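Local atomic coordinates of ARO (armadillo repeats only protein) (Plasmodium falciparum Santa Lucia, PDB entry 5EWP), a protein that probably acts as an armadillo-repeat protein-binding scaffold in moving rhoptries to the apical pole of the malaria parasite and attaching them there. Residues 95-99 with 100-104; 140-143 with 144-147; 149-152 with 153-157. One frame throughout, in Å; residues are numbered along the deposited sequence.

How the interactions relate
Two neighbouring helices of the armadillo fold, with the turn leading into the first, carry all three contacts. Interaction 1 turns the chain into helix 100-113, interaction 2 starts helix 142-156, and interaction 3 forms its C-terminal part. Interactions 1 and 2 have centres about 14 Å apart and touch directly: CE1 of H104 lies 3.8 Å from CD1 of I141, and CG1 of V103 meets CE of M144 at 4.0 Å, so the first turns of the two helices pack on each other. Interactions 2 and 3, also about 14 Å between centres, are linked along one helix. Interaction 3 does not touch interaction 1; their nearest atoms are about 8 Å apart.

Interaction 1. Residues 95-99 with 100-104; sequences LKSHE and LDRVH
The carboxylates of E99 and D101 share one lysine: OE1 of E99 and OD1 of D101 are 4.4 Å apart, and each makes a salt bridge to K56, which probably offsets the repulsion between them. OD1 of D101 also rests against CB of E99, at 3.6 Å. Both residues belong to the tight connection between helix 87-95 and helix 100-113 of the armadillo fold, which contains an ST turn at S97 and brings E99 to the N-cap position. The imidazole of H104 has the carbonyl oxygen of L100 over one face, 3.2 Å above the ring plane and displaced toward the rim. Its ND1 is hydrogen-bonded to A53 N, and the ring meets that of W51 edge-to-face.

With OG of S97 set opposite its own backbone N (chi1 176°), the hydroxyl reaches forward and accepts from E99 N, 2.9 Å away with an angle of 159°. The same OG touches CD of R102 at 3.5 Å. From there the arginine chain runs on extended as far as NE and hands its guanidinium to C35 O, with weak bonds to S37 O and T57 OG1, so its polar end ties the turn to an earlier loop.

E99 O starts the helix. It accepts from V103 N at 3.2 Å, an almost straight bond of 167° nearly along the C=O axis, and only weakly from R102 N.

V103 uses its two branches differently. CG1 meets CD2 of L95 at 4.2 Å, the two side chains crossing at about a right angle. CG2, the other branch, lies against the carbonyl oxygen of S97, only 3.2 Å from it.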
ATOM      1  N   LEU A  95      -5.163  -4.033  -9.890  1.00 17.57           N
ATOM      2  CA  LEU A  95      -3.726  -3.783  -9.878  1.00 17.38           C
ATOM      3  C   LEU A  95      -3.068  -4.182 -11.200  1.00 18.40           C
ATOM      4  O   LEU A  95      -1.981  -3.714 -11.526  1.00 19.92           O
ATOM      5  CB  LEU A  95      -3.060  -4.542  -8.720  1.00 15.93           C
ATOM      6  CG  LEU A  95      -3.446  -4.063  -7.320  1.00 11.57           C
ATOM      7  CD1 LEU A  95      -2.794  -4.962  -6.259  1.00 13.64           C
ATOM      8  CD2 LEU A  95      -3.023  -2.615  -7.109  1.00 16.40           C
ATOM      9  N   LYS A  96      -3.728  -5.053 -11.951  1.00 15.08           N
ATOM     10  CA  LYS A  96      -3.206  -5.515 -13.244  1.00 20.65           C
ATOM     11  C   LYS A  96      -3.505  -4.539 -14.376  1.00 20.12           C
ATOM     12  O   LYS A  96      -3.048  -4.731 -15.518  1.00 20.86           O
ATOM     13  CB  LYS A  96      -3.799  -6.874 -13.589  1.00 24.57           C
ATOM     14  CG  LYS A  96      -3.511  -7.954 -12.557  1.00 32.93           C
ATOM     15  CD  LYS A  96      -4.367  -9.178 -12.821  1.00 36.16           C
ATOM     16  CE  LYS A  96      -4.183 -10.226 -11.726  1.00 47.18           C
ATOM     17  NZ  LYS A  96      -5.183 -11.319 -11.847  1.00 54.93           N
ATOM     18  N   SER A  97      -4.280  -3.501 -14.070  1.00 18.17           N
ATOM     19  CA  SER A  97      -4.742  -2.560 -15.102  1.00 18.98           C
ATOM     20  C   SER A  97      -3.637  -1.622 -15.597  1.00 20.49           C
ATOM     21  O   SER A  97      -2.714  -1.292 -14.868  1.00 22.06           O
ATOM     22  CB  SER A  97      -5.923  -1.725 -14.571  1.00 14.81           C
ATOM     23  OG  SER A  97      -6.333  -0.747 -15.519  1.00 20.76           O
ATOM     24  N   HIS A  98      -3.716  -1.223 -16.861  1.00 16.51           N
ATOM     25  CA  HIS A  98      -2.835  -0.172 -17.379  1.00 22.92           C
ATOM     26  C   HIS A  98      -3.461   1.219 -17.245  1.00 23.85           C
ATOM     27  O   HIS A  98      -2.937   2.218 -17.771  1.00 21.84           O
ATOM     28  CB  HIS A  98      -2.433  -0.485 -18.818  1.00 28.27           C
ATOM     29  CG  HIS A  98      -1.351  -1.520 -18.903  1.00 34.42           C
ATOM     30  ND1 HIS A  98      -0.614  -1.746 -20.047  1.00 35.46           N
ATOM     31  CD2 HIS A  98      -0.873  -2.383 -17.973  1.00 34.80           C
ATOM     32  CE1 HIS A  98       0.268  -2.702 -19.819  1.00 32.48           C
ATOM     33  NE2 HIS A  98       0.131  -3.107 -18.568  1.00 36.42           N
ATOM     34  N   GLU A  99      -4.629   1.268 -16.611  1.00 18.26           N
ATOM     35  CA  GLU A  99      -5.265   2.544 -16.293  1.00 18.35           C
ATOM     36  C   GLU A  99      -4.793   3.001 -14.919  1.00 21.20           C
ATOM     37  O   GLU A  99      -5.014   2.320 -13.919  1.00 18.56           O
ATOM     38  CB  GLU A  99      -6.787   2.436 -16.343  1.00 16.99           C
ATOM     39  CG  GLU A  99      -7.301   2.092 -17.733  1.00 24.85           C
ATOM     40  CD  GLU A  99      -6.687   2.986 -18.821  1.00 38.36           C
ATOM     41  OE1 GLU A  99      -6.686   4.231 -18.673  1.00 37.65           O
ATOM     42  OE2 GLU A  99      -6.196   2.440 -19.828  1.00 33.44           O
ATOM     43  N   LEU A 100      -4.138   4.152 -14.879  1.00 16.87           N
ATOM     44  CA  LEU A 100      -3.506   4.622 -13.656  1.00 17.81           C
ATOM     45  C   LEU A 100      -4.521   4.783 -12.520  1.00 14.71           C
ATOM     46  O   LEU A 100      -4.212   4.454 -11.369  1.00 15.54           O
ATOM     47  CB  LEU A 100      -2.783   5.938 -13.954  1.00 23.80           C
ATOM     48  CG  LEU A 100      -1.445   6.302 -13.332  1.00 37.00           C
ATOM     49  CD1 LEU A 100      -0.536   5.094 -13.274  1.00 29.47           C
ATOM     50  CD2 LEU A 100      -0.818   7.364 -14.218  1.00 29.71           C
ATOM     51  N   ASP A 101      -5.736   5.237 -12.840  1.00 15.88           N
ATOM     52  CA  ASP A 101      -6.732   5.479 -11.794  1.00 15.94           C
ATOM     53  C   ASP A 101      -7.231   4.174 -11.167  1.00 17.31           C
ATOM     54  O   ASP A 101      -7.551   4.141  -9.990  1.00 13.87           O
ATOM     55  CB  ASP A 101      -7.917   6.300 -12.326  1.00 18.18           C
ATOM     56  CG  ASP A 101      -8.543   5.709 -13.578  1.00 17.62           C
ATOM     57  OD1 ASP A 101      -7.805   5.347 -14.516  1.00 21.98           O
ATOM     58  OD2 ASP A 101      -9.790   5.626 -13.618  1.00 18.84           O
ATOM     59  N   ARG A 102      -7.259   3.100 -11.948  1.00 14.81           N
ATOM     60  CA  ARG A 102      -7.667   1.798 -11.426  1.00 16.49           C
ATOM     61  C   ARG A 102      -6.626   1.241 -10.474  1.00 15.87           C
ATOM     62  O   ARG A 102      -6.953   0.720  -9.389  1.00 15.59           O
ATOM     63  CB  ARG A 102      -7.918   0.812 -12.587  1.00 16.01           C
ATOM     64  CG  ARG A 102      -9.295   0.989 -13.200  1.00 18.88           C
ATOM     65  CD  ARG A 102      -9.578   0.023 -14.358  1.00 20.90           C
ATOM     66  NE  ARG A 102     -10.902   0.314 -14.870  1.00 25.67           N
ATOM     67  CZ  ARG A 102     -11.997  -0.375 -14.563  1.00 28.67           C
ATOM     68  NH1 ARG A 102     -11.919  -1.456 -13.798  1.00 27.84           N
ATOM     69  NH2 ARG A 102     -13.172  -0.001 -15.057  1.00 32.33           N
ATOM     70  N   VAL A 103      -5.365   1.335 -10.876  1.00 14.30           N
ATOM     71  CA  VAL A 103      -4.290   0.840 -10.020  1.00 13.08           C
ATOM     72  C   VAL A 103      -4.252   1.663  -8.739  1.00 15.29           C
ATOM     73  O   VAL A 103      -4.210   1.116  -7.644  1.00 10.89           O
ATOM     74  CB  VAL A 103      -2.929   0.899 -10.694  1.00 12.90           C
ATOM     75  CG1 VAL A 103      -1.844   0.423  -9.697  1.00 13.35           C
ATOM     76  CG2 VAL A 103      -2.932   0.040 -11.955  1.00 17.31           C
ATOM     77  N   HIS A 104      -4.274   2.992  -8.877  1.00 14.50           N
ATOM     78  CA  HIS A 104      -4.177   3.837  -7.688  1.00 15.97           C
ATOM     79  C   HIS A 104      -5.310   3.593  -6.709  1.00 14.30           C
ATOM     80  O   HIS A 104      -5.081   3.508  -5.510  1.00 12.19           O
ATOM     81  CB  HIS A 104      -4.154   5.306  -8.083  1.00 15.32           C
ATOM     82  CG  HIS A 104      -2.874   5.734  -8.723  1.00 15.84           C
ATOM     83  ND1 HIS A 104      -2.696   6.993  -9.259  1.00 16.93           N
ATOM     84  CD2 HIS A 104      -1.695   5.088  -8.878  1.00 14.67           C
ATOM     85  CE1 HIS A 104      -1.474   7.088  -9.749  1.00 17.59           C
ATOM     86  NE2 HIS A 104      -0.840   5.950  -9.519  1.00 15.43           N
TER

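Interaction 2. Residues 140-143 with 144-147; sequences NIDG and MKAA
Three backbone hydrogen bonds join I141, D142 and G143 to the residues four places on. K145 N donates to I141 O at 3.0 Å, with the N-H pointing almost straight at the oxygen (166°); A146 N and A147 N donate likewise to D142 O and G143 O, less straight and tilted out of the carbonyl planes.

The polar side chains meet less directly. K145 has its CG between the backbone N and the carbonyl carbon (chi1 67°), which sets CG 3.3 Å from D142 O and runs the chain across the aspartate at about a right angle. What D142 OD1 touches is therefore the lysine's methylene CD, at 3.9 Å, while NZ stays 5.7 Å from OD1, too far for a salt bridge. D142 OD1 is instead hydrogen-bonded to T193 OG1. NZ turns toward N140 and donates to a water 3.1 Å away, which in turn lies 2.7 Å from OD1 of N140.

The apolar contact between the segments is CB of I141 on CB of M144, 4.0 Å apart. Both side chains then reach H104, and M144 also covers W51 and V107.

The whole is the N-terminal start of helix 142-156, with I141 at the N-cap, as it leaves a loop to pack on a neighbouring helix of an armadillo fold.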
ATOM      1  N   ASN A 140       7.382   6.627  -8.922  1.00 22.62           N
ATOM      2  CA  ASN A 140       7.950   7.926  -8.567  1.00 29.39           C
ATOM      3  C   ASN A 140       6.976   8.762  -7.764  1.00 27.94           C
ATOM      4  O   ASN A 140       7.321   9.840  -7.278  1.00 33.67           O
ATOM      5  CB  ASN A 140       8.347   8.737  -9.810  1.00 31.23           C
ATOM      6  CG  ASN A 140       9.549   8.176 -10.535  1.00 41.01           C
ATOM      7  OD1 ASN A 140      10.370   7.466  -9.954  1.00 40.66           O
ATOM      8  ND2 ASN A 140       9.683   8.531 -11.811  1.00 43.86           N
ATOM      9  N   ILE A 141       5.770   8.254  -7.569  1.00 23.44           N
ATOM     10  CA  ILE A 141       4.800   9.013  -6.803  1.00 20.46           C
ATOM     11  C   ILE A 141       4.946   8.580  -5.363  1.00 23.19           C
ATOM     12  O   ILE A 141       4.732   7.416  -5.048  1.00 19.52           O
ATOM     13  CB  ILE A 141       3.352   8.784  -7.292  1.00 22.35           C
ATOM     14  CG1 ILE A 141       3.196   9.194  -8.758  1.00 26.83           C
ATOM     15  CG2 ILE A 141       2.366   9.529  -6.408  1.00 24.68           C
ATOM     16  CD1 ILE A 141       1.825   8.883  -9.323  1.00 23.40           C
ATOM     17  N   ASP A 142       5.319   9.515  -4.493  1.00 18.60           N
ATOM     18  CA  ASP A 142       5.638   9.169  -3.111  1.00 21.84           C
ATOM     19  C   ASP A 142       4.470   8.509  -2.374  1.00 22.70           C
ATOM     20  O   ASP A 142       4.675   7.580  -1.598  1.00 19.17           O
ATOM     21  CB  ASP A 142       6.110  10.408  -2.347  1.00 25.27           C
ATOM     22  CG  ASP A 142       6.629  10.068  -0.955  1.00 38.27           C
ATOM     23  OD1 ASP A 142       7.496   9.168  -0.835  1.00 40.12           O
ATOM     24  OD2 ASP A 142       6.184  10.713   0.017  1.00 38.05           O
ATOM     25  N   GLY A 143       3.248   8.985  -2.606  1.00 23.01           N
ATOM     26  CA  GLY A 143       2.094   8.421  -1.916  1.00 19.70           C
ATOM     27  C   GLY A 143       1.887   6.960  -2.267  1.00 18.51           C
ATOM     28  O   GLY A 143       1.565   6.131  -1.421  1.00 15.34           O
ATOM     29  N   MET A 144       2.068   6.662  -3.543  1.00 20.63           N
ATOM     30  CA  MET A 144       1.982   5.309  -4.081  1.00 19.24           C
ATOM     31  C   MET A 144       3.054   4.391  -3.475  1.00 20.29           C
ATOM     32  O   MET A 144       2.751   3.324  -2.955  1.00 17.98           O
ATOM     33  CB  MET A 144       2.122   5.388  -5.601  1.00 18.90           C
ATOM     34  CG  MET A 144       2.183   4.071  -6.335  1.00 25.85           C
ATOM     35  SD  MET A 144       0.657   3.144  -6.338  1.00 28.26           S
ATOM     36  CE  MET A 144       1.152   1.805  -7.437  1.00 26.13           C
ATOM     37  N   LYS A 145       4.313   4.811  -3.525  1.00 19.85           N
ATOM     38  CA  LYS A 145       5.373   3.931  -3.038  1.00 21.35           C
ATOM     39  C   LYS A 145       5.259   3.709  -1.530  1.00 24.89           C
ATOM     40  O   LYS A 145       5.490   2.602  -1.051  1.00 21.04           O
ATOM     41  CB  LYS A 145       6.759   4.476  -3.413  1.00 26.34           C
ATOM     42  CG  LYS A 145       7.167   5.768  -2.729  1.00 23.28           C
ATOM     43  CD  LYS A 145       8.281   6.500  -3.509  1.00 25.72           C
ATOM     44  CE  LYS A 145       9.225   5.543  -4.193  1.00 26.94           C
ATOM     45  NZ  LYS A 145      10.394   6.248  -4.786  1.00 34.13           N
ATOM     46  N   ALA A 146       4.857   4.736  -0.788  1.00 17.14           N
ATOM     47  CA  ALA A 146       4.713   4.606   0.657  1.00 17.56           C
ATOM     48  C   ALA A 146       3.539   3.707   1.042  1.00 20.44           C
ATOM     49  O   ALA A 146       3.658   2.904   1.964  1.00 19.73           O
ATOM     50  CB  ALA A 146       4.548   5.969   1.295  1.00 22.64           C
ATOM     51  N   ALA A 147       2.414   3.850   0.338  1.00 17.73           N
ATOM     52  CA  ALA A 147       1.232   3.031   0.596  1.00 15.59           C
ATOM     53  C   ALA A 147       1.506   1.564   0.278  1.00 18.24           C
ATOM     54  O   ALA A 147       1.078   0.668   1.018  1.00 17.15           O
ATOM     55  CB  ALA A 147       0.034   3.534  -0.211  1.00 17.12           C
TER
HETATM   56  O   HOH W   1      11.033   5.959  -7.803  1.00 35.25           O

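Interaction 3. Residues 149-152 with 153-157; sequences AQTC and RNIFV
Q150 and N154 lean on each other one helical turn apart, their side chains slanting past one another. CG of Q150 lies 3.8 Å from ND2 of N154, and CG of N154 sits close over the carbonyl oxygen of Q150, at 3.2 Å. Two hydrogen bonds fix how the N154 amide is turned. OD1 accepts from NH1 of R153 at 2.9 Å, lying at the edge of the guanidinium and only 2° out of its plane. ND2 is hydrogen-bonded to S114 OG, and the guanidinium is held as well by a salt bridge from NE to D203, so one arginine joins this helix to helix 192-205.

F156 folds back along the helix instead of pointing off it. Its chi1 of 65° wedges CG between the backbone N and the carbonyl carbon, which swings the ring over CA of R153, 3.5 Å below the ring plane and under its centre. CD2 comes within 3.1 Å of the carbonyl oxygen of C152. That oxygen also accepts from F156 N at 2.8 Å, with the donor in the carbonyl plane.

T151 and I155 meet through apolar tips, slanting past each other with CG2 of T151 and CD1 of I155 4.2 Å apart. Both residues pack on L133 and M124, and OG1 of T151 is hydrogen-bonded to A147 O, so this buried polar group finds its partner within its own helix.

Backbone bonds from R153, N154 and I155 to the residues four before complete the spine of helix 142-156, a central armadillo helix clasped by helices 118-126, 130-136 and 192-205.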
ATOM      1  N   ALA A 149       4.463   0.090   0.306  1.00 14.25           N
ATOM      2  CA  ALA A 149       5.409  -0.387   1.316  1.00 17.69           C
ATOM      3  C   ALA A 149       4.699  -0.716   2.626  1.00 17.74           C
ATOM      4  O   ALA A 149       4.972  -1.752   3.237  1.00 14.02           O
ATOM      5  CB  ALA A 149       6.512   0.640   1.550  1.00 18.04           C
ATOM      6  N   GLN A 150       3.789   0.159   3.046  1.00 15.75           N
ATOM      7  CA  GLN A 150       3.030  -0.054   4.286  1.00 18.43           C
ATOM      8  C   GLN A 150       2.172  -1.310   4.197  1.00 16.78           C
ATOM      9  O   GLN A 150       2.091  -2.070   5.144  1.00 17.00           O
ATOM     10  CB  GLN A 150       2.141   1.150   4.604  1.00 18.73           C
ATOM     11  CG  GLN A 150       1.390   1.033   5.941  1.00 22.40           C
ATOM     12  CD  GLN A 150       2.319   1.104   7.141  1.00 24.36           C
ATOM     13  OE1 GLN A 150       2.350   0.197   7.992  1.00 30.74           O
ATOM     14  NE2 GLN A 150       3.074   2.188   7.226  1.00 25.00           N
ATOM     15  N   THR A 151       1.508  -1.507   3.065  1.00 14.74           N
ATOM     16  CA  THR A 151       0.647  -2.674   2.891  1.00 14.33           C
ATOM     17  C   THR A 151       1.464  -3.960   2.902  1.00 14.60           C
ATOM     18  O   THR A 151       1.082  -4.950   3.535  1.00 13.93           O
ATOM     19  CB  THR A 151      -0.164  -2.555   1.585  1.00 17.44           C
ATOM     20  OG1 THR A 151      -0.804  -1.283   1.592  1.00 14.96           O
ATOM     21  CG2 THR A 151      -1.246  -3.626   1.519  1.00 14.78           C
ATOM     22  N   CYS A 152       2.595  -3.942   2.207  1.00 12.46           N
ATOM     23  CA  CYS A 152       3.523  -5.082   2.265  1.00 15.42           C
ATOM     24  C   CYS A 152       3.901  -5.416   3.693  1.00 17.25           C
ATOM     25  O   CYS A 152       3.905  -6.584   4.083  1.00 14.36           O
ATOM     26  CB  CYS A 152       4.794  -4.804   1.483  1.00 15.91           C
ATOM     27  SG  CYS A 152       4.525  -4.855  -0.300  1.00 18.38           S
ATOM     28  N   ARG A 153       4.248  -4.391   4.465  1.00 15.89           N
ATOM     29  CA  ARG A 153       4.659  -4.609   5.851  1.00 17.01           C
ATOM     30  C   ARG A 153       3.505  -5.155   6.678  1.00 20.34           C
ATOM     31  O   ARG A 153       3.691  -6.078   7.487  1.00 14.78           O
ATOM     32  CB  ARG A 153       5.197  -3.323   6.466  1.00 15.08           C
ATOM     33  CG  ARG A 153       5.522  -3.425   7.972  1.00 15.14           C
ATOM     34  CD  ARG A 153       4.354  -2.955   8.827  1.00 18.40           C
ATOM     35  NE  ARG A 153       4.598  -3.179  10.252  1.00 17.79           N
ATOM     36  CZ  ARG A 153       3.640  -3.206  11.167  1.00 29.88           C
ATOM     37  NH1 ARG A 153       2.380  -3.038  10.805  1.00 21.39           N
ATOM     38  NH2 ARG A 153       3.939  -3.403  12.445  1.00 26.53           N
ATOM     39  N   ASN A 154       2.318  -4.582   6.489  1.00 16.68           N
ATOM     40  CA  ASN A 154       1.156  -5.034   7.265  1.00 13.40           C
ATOM     41  C   ASN A 154       0.873  -6.504   7.010  1.00 21.21           C
ATOM     42  O   ASN A 154       0.433  -7.234   7.913  1.00 17.50           O
ATOM     43  CB  ASN A 154      -0.076  -4.169   6.959  1.00 13.96           C
ATOM     44  CG  ASN A 154       0.041  -2.752   7.546  1.00 16.65           C
ATOM     45  OD1 ASN A 154       0.900  -2.489   8.382  1.00 23.28           O
ATOM     46  ND2 ASN A 154      -0.839  -1.853   7.123  1.00 17.41           N
ATOM     47  N   ILE A 155       1.153  -6.948   5.789  1.00 16.26           N
ATOM     48  CA  ILE A 155       1.038  -8.363   5.445  1.00 14.07           C
ATOM     49  C   ILE A 155       2.199  -9.187   6.006  1.00 16.24           C
ATOM     50  O   ILE A 155       1.952 -10.188   6.690  1.00 17.82           O
ATOM     51  CB  ILE A 155       0.967  -8.563   3.906  1.00 15.59           C
ATOM     52  CG1 ILE A 155      -0.342  -7.978   3.374  1.00 11.91           C
ATOM     53  CG2 ILE A 155       1.066 -10.034   3.527  1.00 19.90           C
ATOM     54  CD1 ILE A 155      -0.314  -7.692   1.852  1.00 17.35           C
ATOM     55  N   PHE A 156       3.454  -8.806   5.739  1.00 16.61           N
ATOM     56  CA  PHE A 156       4.516  -9.780   6.014  1.00 18.76           C
ATOM     57  C   PHE A 156       4.835  -9.931   7.501  1.00 18.99           C
ATOM     58  O   PHE A 156       5.418 -10.937   7.889  1.00 18.74           O
ATOM     59  CB  PHE A 156       5.820  -9.516   5.197  1.00 19.06           C
ATOM     60  CG  PHE A 156       6.578  -8.223   5.503  1.00 18.89           C
ATOM     61  CD1 PHE A 156       7.069  -7.931   6.766  1.00 20.15           C
ATOM     62  CD2 PHE A 156       6.903  -7.355   4.461  1.00 16.34           C
ATOM     63  CE1 PHE A 156       7.801  -6.769   7.000  1.00 17.81           C
ATOM     64  CE2 PHE A 156       7.633  -6.206   4.688  1.00 14.38           C
ATOM     65  CZ  PHE A 156       8.087  -5.906   5.943  1.00 20.26           C
ATOM     66  N   VAL A 157       4.442  -8.982   8.345  1.00 15.74           N
ATOM     67  CA  VAL A 157       4.747  -9.154   9.773  1.00 17.69           C
ATOM     68  C   VAL A 157       3.968 -10.306  10.407  1.00 22.43           C
ATOM     69  O   VAL A 157       4.336 -10.789  11.480  1.00 20.75           O
ATOM     70  CB  VAL A 157       4.476  -7.888  10.593  1.00 20.38           C
ATOM     71  CG1 VAL A 157       5.397  -6.762  10.150  1.00 28.30           C
ATOM     72  CG2 VAL A 157       3.022  -7.469  10.498  1.00 22.26           C
TER